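Local coordinates for trypsin-resistant surface T6 protein (PDB 4P0D) that forms the backbone (shaft) subunit of the surface pili of serotype M6 Streptococcus pyogenes and is probably linked to its neighbours and the cell wall by sortases, at residues P111-A116 / G122-K127. The protein carries 1 engineered substitution. Numbering follows the deposited sequence.
Sequences PILLAA and GNLVTK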
loop_
_atom_site.group_PDB
_atom_site.type_symbol
_atom_site.label_atom_id
_atom_site.label_comp_id
_atom_site.label_asym_id
_atom_site.label_seq_id
_atom_site.Cartn_x
_atom_site.Cartn_y
_atom_site.Cartn_z
ATOM N N PRO A 111 -17.419 21.400 -7.221
ATOM C CA PRO A 111 -17.662 22.468 -8.224
ATOM C C PRO A 111 -18.099 23.784 -7.576
ATOM O O PRO A 111 -18.630 23.768 -6.479
ATOM C CB PRO A 111 -18.808 21.921 -9.064
ATOM C CG PRO A 111 -19.023 20.515 -8.646
ATOM C CD PRO A 111 -18.436 20.337 -7.286
ATOM N N ILE A 112 -17.879 24.907 -8.243
ATOM C CA ILE A 112 -18.300 26.209 -7.723
ATOM C C ILE A 112 -19.125 26.949 -8.766
ATOM O O ILE A 112 -18.794 26.943 -9.952
ATOM C CB ILE A 112 -17.112 27.090 -7.292
ATOM C CG1 ILE A 112 -16.224 26.352 -6.287
ATOM C CG2 ILE A 112 -17.622 28.384 -6.655
ATOM C CD1 ILE A 112 -14.922 27.074 -5.975
ATOM N N LEU A 113 -20.234 27.532 -8.312
ATOM C CA LEU A 113 -21.026 28.441 -9.129
ATOM C C LEU A 113 -20.704 29.891 -8.781
ATOM O O LEU A 113 -20.869 30.315 -7.636
ATOM C CB LEU A 113 -22.517 28.206 -8.915
ATOM C CG LEU A 113 -23.447 29.194 -9.625
ATOM C CD1 LEU A 113 -23.542 28.886 -11.106
ATOM C CD2 LEU A 113 -24.819 29.140 -8.967
ATOM N N LEU A 114 -20.285 30.649 -9.787
ATOM C CA LEU A 114 -19.993 32.058 -9.617
ATOM C C LEU A 114 -20.793 32.882 -10.615
ATOM O O LEU A 114 -20.976 32.483 -11.769
ATOM C CB LEU A 114 -18.506 32.337 -9.816
ATOM C CG LEU A 114 -17.581 31.702 -8.770
ATOM C CD1 LEU A 114 -16.147 31.707 -9.270
ATOM C CD2 LEU A 114 -17.658 32.398 -7.418
ATOM N N ALA A 115 -21.236 34.044 -10.179
ATOM C CA ALA A 115 -22.011 34.924 -11.055
ATOM C C ALA A 115 -21.686 36.380 -10.772
ATOM O O ALA A 115 -21.515 36.743 -9.613
ATOM C CB ALA A 115 -23.498 34.674 -10.854
ATOM N N ALA A 116 -21.577 37.197 -11.830
ATOM C CA ALA A 116 -21.599 38.654 -11.682
ATOM C C ALA A 116 -23.017 39.131 -11.975
ATOM O O ALA A 116 -23.596 38.789 -13.021
ATOM C CB ALA A 116 -20.599 39.318 -12.600
ATOM N N GLY A 122 -24.118 37.161 -6.410
ATOM C CA GLY A 122 -24.545 35.819 -6.826
ATOM C C GLY A 122 -26.003 35.660 -7.226
ATOM O O GLY A 122 -26.424 34.567 -7.601
ATOM N N ASN A 123 -26.767 36.747 -7.197
ATOM C CA ASN A 123 -28.223 36.679 -7.339
ATOM C C ASN A 123 -28.634 36.473 -8.788
ATOM O O ASN A 123 -28.390 37.331 -9.631
ATOM C CB ASN A 123 -28.846 37.968 -6.801
ATOM C CG ASN A 123 -30.344 37.842 -6.535
ATOM O OD1 ASN A 123 -31.008 36.896 -6.967
ATOM N ND2 ASN A 123 -30.877 38.812 -5.809
ATOM N N LEU A 124 -29.274 35.343 -9.076
ATOM C CA LEU A 124 -29.635 34.997 -10.462
ATOM C C LEU A 124 -31.057 35.392 -10.896
ATOM O O LEU A 124 -31.377 35.266 -12.074
ATOM C CB LEU A 124 -29.410 33.505 -10.727
ATOM C CG LEU A 124 -27.971 32.988 -10.556
ATOM C CD1 LEU A 124 -27.893 31.545 -11.049
ATOM C CD2 LEU A 124 -26.929 33.854 -11.278
ATOM N N VAL A 125 -31.899 35.875 -9.979
ATOM C CA VAL A 125 -33.257 36.323 -10.370
ATOM C C VAL A 125 -33.187 37.670 -11.101
ATOM O O VAL A 125 -32.565 38.620 -10.618
ATOM C CB VAL A 125 -34.255 36.375 -9.180
ATOM C CG1 VAL A 125 -34.315 35.035 -8.462
ATOM C CG2 VAL A 125 -33.922 37.488 -8.193
ATOM N N THR A 126 -33.795 37.736 -12.286
ATOM C CA THR A 126 -33.707 38.931 -13.135
ATOM C C THR A 126 -35.031 39.684 -13.303
ATOM O O THR A 126 -35.050 40.749 -13.923
ATOM C CB THR A 126 -33.152 38.588 -14.531
ATOM O OG1 THR A 126 -34.018 37.654 -15.185
ATOM C CG2 THR A 126 -31.760 37.993 -14.415
ATOM N N LYS A 127 -36.122 39.144 -12.751
ATOM C CA LYS A 127 -37.439 39.800 -12.802
ATOM C C LYS A 127 -37.543 40.906 -11.752
ATOM O O LYS A 127 -37.662 42.092 -12.079
ATOM C CB LYS A 127 -38.557 38.776 -12.599
HETATM O O HOH W 1 -22.638 38.662 -8.195
#
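Ala115 O is joined to Gly122 N through one water, which probably donates a proton to Ala115 O at 2.6 Å. The same water accepts the N-H of Gly122 N at 2.8 Å. Ala115 O and Gly122 N themselves lie 4.1 Å apart, too far for a direct bond. After leaving strand 108-116, the chain thus returns to the strand end at Gly122, with a solvent molecule standing in for a backbone pair, and then heads away from it. Gly122, whose positive phi (73°) suits glycine, has its CA 5.0 Å from Ala115 CA.

Beside this polar bridge runs a small apolar seam. Leu124 holds CG beside its backbone N and anti to the carbonyl carbon (chi1 -60°), which directs CG toward the strand's face. From there CD2 settles 3.6 Å from Ala115 CB, while CD1 meets Leu113 CD2 more loosely at 4.4 Å. Leu113 and Ala115, two apart on the strand, present the same face to the loop, and Leu114 between them points the other way. Pro54, Tyr43 and Val95 also touch Leu124, tying the loop into the rest of the domain.

Within the loop, Asn123 OD1 weakly accepts the N-H of Val125, and Asn123 ND2 bonds to Asn119 O. This is strand-to-loop packing just after strand 108-116 in the N-terminal T6 antigen Ig-like domain.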